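Local coordinates for protein octaprenyl-diphosphate synthase (Bacteroides thetaiotaomicron, PDB 3RMG) that probably acts as a magnesium-dependent prenyltransferase of the FPP/GGPP synthase family, joining isoprenoid diphosphate units into longer chains, at residues A[77-82]-A[117-122]; A[169-174]-A[206-211]. One frame throughout, in Å; residues are numbered along the deposited sequence.

Contact 1 of 2, residues A[77-82]-A[117-122]; sequences ELLHTA and YLLATS
Leu78, Leu79 and Ala82 of one helix pack against Leu118, Leu119, Thr121 and Ser122 of the next. Leu78 points toward helix 102-128 and splits its contacts between two branches. Its CD1 meets Thr121 CG2 at 3.6 Å. Its CD2 touches Leu118 CD2 at 4.1 Å, the two leucine side chains crossing at about a right angle. The CG of Leu78 lies anti to the carbonyl carbon (chi1 -67°), which sends CD1 to Thr121 and CD2 to Leu118. Leu79 and Leu119 meet tip to tip, CD1 to CD1, at 3.6 Å. Leu119 has its CG anti to the backbone N (chi1 -154°), and this turns its end back toward helix 67-90. Ala82 CB fits between Leu118 and Leu119, 3.8 Å from Leu118 CB and equally close to Leu119 CD1. The two helices run antiparallel, with short-segment axes 8.0 Å apart and an angle of 163° between directions. They are neighbours in the all-helical isoprenoid synthase fold of the FPP/GGPP synthases. The small side chain of Ala82 suits this close spacing. The deposited Ser122 conformer places OG doubtfully close to Leu78. The bond from that OG to Leu118 O is therefore equally doubtful. On the other helix, Thr81 OG1 donates to Glu77 O at 2.6 Å, so its hydroxyl is held back on its own turn. Further out, Phe24 packs on Leu78 and Ile42 on Leu118. Leu119 also meets Leu119 of the second subunit, and Thr121 OG1 is hydrogen-bonded to Gln143 of that subunit.

Contact 2 of 2, residues A[169-174]-A[206-211]; sequences VIRKKT and IGICFQ
Gln211 OE1 is gripped by Thr174 OG1, which donates a hydrogen bond of 2.7 Å. The C=O...donor angle is 151° and the hydroxyl is tilted 22° from the amide plane. A water adds a weak second bond to OE1 at 3.4 Å. The same water accepts from Thr174 N at 3.2 Å, making a weak water bridge from the start of helix 174-188 to the glutamine. The Thr174 and Gln211 side chains cross at about a right angle. Thr174 CG2 lies beside the acceptor and comes within 3.9 Å of Gly207 O. A side chain on Gly207 would point toward the Thr174 segment, and its absence is consistent with the close approach of the threonine to the helix backbone. Gln211 leaves its helix with CG anti to the backbone N and then bends at chi2 (51°), which brings OE1 to the Thr174 hydroxyl. Lys173 holds the N-cap position of helix 174-188, in the turn that follows helix 163-172. Helix 193-217 runs past this turn in the all-helical prenyl synthase fold. Next to the polar pair, Ile170 CG1 meets Gln211 CG at 3.7 Å, the side chains crossing at a slant, and Ile170 CG2 meets Ile208 CG1. Arg171 bends at chi3 and brings NH2 to Ile208 CD1 at 3.7 Å, approaching it obliquely. Tyr294 of helix 283-302 packs on both Arg171 and Ile208. Ala175 touches both isoleucines, Ile170 and Ile208. The orientation of the Gln211 amide has a further support: its NE2 is hydrogen-bonded to Asp215, one turn on along the same helix.

Contact 1 precedes contact 2 along the chain, and the two do not interleave. Their centres are 19 Å apart. Their nearest atoms are about 6 Å apart, without touching. They share no helix: contact 1 pairs helix 67-90 with helix 102-128, and contact 2 joins helix 163-172 and the start of helix 174-188 to helix 193-217. All four segments belong to the same polyprenyl synthetase fold. Contact 2 lies nearer the centre of the chain, and no other protein chain of the assembly touches it. Contact 1 lies further out, where helix 102-128 meets the second subunit. Each ties a different set of helices in the bundle, one in its interior and one near the dimer interface.

Contact 1 of 2, residues A[77-82]-A[117-122]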
loop_
_atom_site.group_PDB
_atom_site.type_symbol
_atom_site.label_atom_id
_atom_site.label_comp_id
_atom_site.label_asym_id
_atom_site.label_seq_id
_atom_site.Cartn_x
_atom_site.Cartn_y
_atom_site.Cartn_z
ATOM N N GLU A 77 -12.004 2.817 -5.814
ATOM C CA GLU A 77 -12.000 4.204 -5.374
ATOM C C GLU A 77 -10.981 4.450 -4.248
ATOM O O GLU A 77 -10.329 5.491 -4.199
ATOM C CB GLU A 77 -13.408 4.628 -4.954
ATOM C CG GLU A 77 -13.610 6.133 -4.895
ATOM C CD GLU A 77 -13.665 6.777 -6.272
ATOM O OE1 GLU A 77 -13.604 6.045 -7.280
ATOM O OE2 GLU A 77 -13.771 8.020 -6.347
ATOM N N LEU A 78 -10.838 3.493 -3.342
ATOM C CA LEU A 78 -9.818 3.598 -2.305
ATOM C C LEU A 78 -8.402 3.566 -2.895
ATOM O O LEU A 78 -7.513 4.314 -2.456
ATOM C CB LEU A 78 -9.983 2.473 -1.276
ATOM C CG LEU A 78 -11.261 2.563 -0.444
ATOM C CD1 LEU A 78 -11.403 1.370 0.485
ATOM C CD2 LEU A 78 -11.280 3.868 0.319
ATOM N N LEU A 79 -8.187 2.688 -3.871
ATOM C CA LEU A 79 -6.875 2.585 -4.519
ATOM C C LEU A 79 -6.484 3.919 -5.161
ATOM O O LEU A 79 -5.349 4.386 -5.028
ATOM C CB LEU A 79 -6.882 1.467 -5.569
ATOM C CG LEU A 79 -5.655 1.322 -6.469
ATOM C CD1 LEU A 79 -4.414 1.158 -5.628
ATOM C CD2 LEU A 79 -5.819 0.126 -7.385
ATOM N N HIS A 80 -7.441 4.524 -5.859
ATOM C CA HIS A 80 -7.243 5.815 -6.491
ATOM C C HIS A 80 -6.940 6.885 -5.443
ATOM O O HIS A 80 -5.969 7.637 -5.557
ATOM C CB HIS A 80 -8.498 6.193 -7.258
ATOM C CG HIS A 80 -8.476 7.585 -7.804
ATOM N ND1 HIS A 80 -7.472 8.045 -8.629
ATOM C CD2 HIS A 80 -9.353 8.609 -7.668
ATOM C CE1 HIS A 80 -7.728 9.295 -8.974
ATOM N NE2 HIS A 80 -8.862 9.661 -8.404
ATOM N N THR A 81 -7.771 6.948 -4.412
ATOM C CA THR A 81 -7.556 7.921 -3.358
ATOM C C THR A 81 -6.181 7.768 -2.743
ATOM O O THR A 81 -5.494 8.761 -2.501
ATOM C CB THR A 81 -8.597 7.802 -2.236
ATOM O OG1 THR A 81 -9.897 7.590 -2.804
ATOM C CG2 THR A 81 -8.604 9.069 -1.401
ATOM N N ALA A 82 -5.774 6.527 -2.483
ATOM C CA ALA A 82 -4.478 6.301 -1.857
ATOM C C ALA A 82 -3.310 6.815 -2.705
ATOM O O ALA A 82 -2.344 7.349 -2.176
ATOM C CB ALA A 82 -4.288 4.825 -1.511
ATOM N N TYR A 117 -2.818 2.818 4.620
ATOM C CA TYR A 117 -4.079 2.345 5.182
ATOM C C TYR A 117 -5.148 2.264 4.099
ATOM O O TYR A 117 -5.643 1.177 3.786
ATOM C CB TYR A 117 -4.561 3.267 6.303
ATOM C CG TYR A 117 -5.753 2.716 7.047
ATOM C CD1 TYR A 117 -5.654 1.528 7.757
ATOM C CD2 TYR A 117 -6.973 3.379 7.044
ATOM C CE1 TYR A 117 -6.732 1.009 8.441
ATOM C CE2 TYR A 117 -8.063 2.871 7.730
ATOM C CZ TYR A 117 -7.934 1.681 8.426
ATOM O OH TYR A 117 -9.007 1.156 9.116
ATOM N N LEU A 118 -5.498 3.415 3.525
ATOM C CA LEU A 118 -6.443 3.438 2.405
ATOM C C LEU A 118 -6.149 2.294 1.443
ATOM O O LEU A 118 -7.056 1.595 0.992
ATOM C CB LEU A 118 -6.388 4.775 1.677
ATOM C CG LEU A 118 -6.942 5.944 2.493
ATOM C CD1 LEU A 118 -6.428 7.279 1.974
ATOM C CD2 LEU A 118 -8.457 5.915 2.487
ATOM N N LEU A 119 -4.868 2.088 1.166
ATOM C CA LEU A 119 -4.407 1.045 0.248
ATOM C C LEU A 119 -4.685 -0.371 0.756
ATOM O O LEU A 119 -4.998 -1.283 -0.017
ATOM C CB LEU A 119 -2.914 1.229 0.031
ATOM C CG LEU A 119 -2.244 0.737 -1.239
ATOM C CD1 LEU A 119 -2.801 1.474 -2.443
ATOM C CD2 LEU A 119 -0.760 1.004 -1.104
ATOM N N ALA A 120 -4.552 -0.568 2.061
ATOM C CA ALA A 120 -4.890 -1.861 2.648
ATOM C C ALA A 120 -6.406 -2.004 2.686
ATOM O O ALA A 120 -6.963 -3.034 2.309
ATOM C CB ALA A 120 -4.302 -1.984 4.051
ATOM N N THR A 121 -7.083 -0.964 3.151
ATOM C CA THR A 121 -8.537 -1.009 3.166
ATOM C C THR A 121 -9.018 -1.336 1.742
ATOM O O THR A 121 -9.866 -2.224 1.547
ATOM C CB THR A 121 -9.143 0.283 3.700
ATOM O OG1 THR A 121 -8.600 0.547 5.002
ATOM C CG2 THR A 121 -10.663 0.156 3.805
ATOM N N SER A 122 -8.436 -0.668 0.746
ATOM C CA SER A 122 -8.756 -0.984 -0.646
ATOM C C SER A 122 -8.707 -2.489 -0.892
ATOM O O SER A 122 -9.611 -3.049 -1.523
ATOM C CB SER A 122 -7.809 -0.258 -1.604
ATOM O OG SER A 122 -8.013 1.142 -1.545
#

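Contact 2 of 2, residues A[169-174]-A[206-211]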
loop_
_atom_site.group_PDB
_atom_site.type_symbol
_atom_site.label_atom_id
_atom_site.label_comp_id
_atom_site.label_asym_id
_atom_site.label_seq_id
_atom_site.Cartn_x
_atom_site.Cartn_y
_atom_site.Cartn_z
ATOM N N VAL A 169 0.976 6.374 -21.627
ATOM C CA VAL A 169 0.989 6.759 -20.219
ATOM C C VAL A 169 -0.423 6.851 -19.638
ATOM O O VAL A 169 -0.688 6.372 -18.532
ATOM C CB VAL A 169 1.671 8.131 -20.023
ATOM C CG1 VAL A 169 1.551 8.586 -18.563
ATOM C CG2 VAL A 169 3.135 8.083 -20.484
ATOM N N ILE A 170 -1.319 7.499 -20.377
ATOM C CA ILE A 170 -2.727 7.533 -19.999
ATOM C C ILE A 170 -3.324 6.111 -19.864
ATOM O O ILE A 170 -3.994 5.799 -18.879
ATOM C CB ILE A 170 -3.539 8.336 -21.020
ATOM C CG1 ILE A 170 -3.103 9.806 -21.012
ATOM C CG2 ILE A 170 -5.025 8.208 -20.731
ATOM C CD1 ILE A 170 -3.741 10.640 -22.150
ATOM N N ARG A 171 -3.053 5.240 -20.810
ATOM C CA ARG A 171 -3.577 3.896 -20.758
ATOM C C ARG A 171 -3.070 3.159 -19.553
ATOM O O ARG A 171 -3.731 2.306 -19.037
ATOM C CB ARG A 171 -3.316 3.131 -22.046
ATOM C CG ARG A 171 -4.274 3.492 -23.122
ATOM C CD ARG A 171 -4.212 2.597 -24.307
ATOM N NE ARG A 171 -3.302 3.096 -25.310
ATOM C CZ ARG A 171 -3.624 3.895 -26.312
ATOM N NH1 ARG A 171 -2.664 4.301 -27.105
ATOM N NH2 ARG A 171 -4.873 4.030 -26.708
ATOM N N LYS A 172 -1.866 3.484 -19.127
ATOM C CA LYS A 172 -1.281 2.852 -17.968
ATOM C C LYS A 172 -1.670 3.455 -16.649
ATOM O O LYS A 172 -1.369 2.913 -15.632
ATOM C CB LYS A 172 0.219 2.811 -18.098
ATOM C CG LYS A 172 0.667 1.665 -18.924
ATOM C CD LYS A 172 1.834 2.031 -19.765
ATOM C CE LYS A 172 2.125 0.975 -20.781
ATOM N NZ LYS A 172 2.925 -0.101 -20.178
ATOM N N LYS A 173 -2.328 4.592 -16.668
ATOM C CA LYS A 173 -2.719 5.213 -15.431
ATOM C C LYS A 173 -4.191 5.574 -15.283
ATOM O O LYS A 173 -4.965 4.791 -14.823
ATOM C CB LYS A 173 -1.855 6.430 -15.200
ATOM C CG LYS A 173 -1.861 6.960 -13.805
ATOM C CD LYS A 173 -0.933 8.146 -13.726
ATOM C CE LYS A 173 -1.272 9.066 -12.587
ATOM N NZ LYS A 173 -0.975 10.449 -12.951
ATOM N N THR A 174 -4.584 6.762 -15.693
ATOM C CA THR A 174 -5.959 7.163 -15.523
ATOM C C THR A 174 -6.947 6.302 -16.238
ATOM O O THR A 174 -7.927 5.933 -15.681
ATOM C CB THR A 174 -6.175 8.592 -15.945
ATOM O OG1 THR A 174 -5.749 9.423 -14.894
ATOM C CG2 THR A 174 -7.609 8.876 -16.153
ATOM N N ILE A 206 -13.433 5.627 -22.164
ATOM C CA ILE A 206 -13.979 6.688 -21.321
ATOM C C ILE A 206 -12.880 7.386 -20.512
ATOM O O ILE A 206 -12.830 8.636 -20.435
ATOM C CB ILE A 206 -15.075 6.133 -20.391
ATOM C CG1 ILE A 206 -16.331 5.793 -21.218
ATOM C CG2 ILE A 206 -15.385 7.120 -19.268
ATOM C CD1 ILE A 206 -17.387 5.038 -20.450
ATOM N N GLY A 207 -11.997 6.574 -19.927
ATOM C CA GLY A 207 -10.844 7.070 -19.190
ATOM C C GLY A 207 -9.939 7.939 -20.057
ATOM O O GLY A 207 -9.385 8.929 -19.585
ATOM N N ILE A 208 -9.779 7.581 -21.329
ATOM C CA ILE A 208 -8.971 8.406 -22.231
ATOM C C ILE A 208 -9.629 9.759 -22.548
ATOM O O ILE A 208 -8.953 10.789 -22.527
ATOM C CB ILE A 208 -8.611 7.669 -23.536
ATOM C CG1 ILE A 208 -7.705 6.474 -23.233
ATOM C CG2 ILE A 208 -7.889 8.611 -24.494
ATOM C CD1 ILE A 208 -7.409 5.591 -24.474
ATOM N N CYS A 209 -10.934 9.774 -22.835
ATOM C CA CYS A 209 -11.634 11.055 -23.024
ATOM C C CYS A 209 -11.481 11.920 -21.765
ATOM O O CYS A 209 -11.187 13.110 -21.831
ATOM C CB CYS A 209 -13.121 10.841 -23.285
ATOM S SG CYS A 209 -13.513 10.027 -24.825
ATOM N N PHE A 210 -11.708 11.300 -20.619
ATOM C CA PHE A 210 -11.646 11.992 -19.353
ATOM C C PHE A 210 -10.276 12.639 -19.148
ATOM O O PHE A 210 -10.185 13.825 -18.818
ATOM C CB PHE A 210 -11.949 11.004 -18.231
ATOM C CG PHE A 210 -12.183 11.648 -16.899
ATOM C CD1 PHE A 210 -13.457 12.053 -16.523
ATOM C CD2 PHE A 210 -11.127 11.848 -16.014
ATOM C CE1 PHE A 210 -13.676 12.649 -15.288
ATOM C CE2 PHE A 210 -11.338 12.443 -14.772
ATOM C CZ PHE A 210 -12.615 12.845 -14.412
ATOM N N GLN A 211 -9.213 11.861 -19.352
ATOM C CA GLN A 211 -7.851 12.348 -19.114
ATOM C C GLN A 211 -7.454 13.486 -20.051
ATOM O O GLN A 211 -6.852 14.460 -19.622
ATOM C CB GLN A 211 -6.834 11.221 -19.251
ATOM C CG GLN A 211 -5.448 11.651 -18.815
ATOM C CD GLN A 211 -5.484 12.297 -17.445
ATOM O OE1 GLN A 211 -5.852 11.658 -16.455
ATOM N NE2 GLN A 211 -5.119 13.572 -17.380
HETATM O O HOH W 1 -3.238 9.442 -16.743
#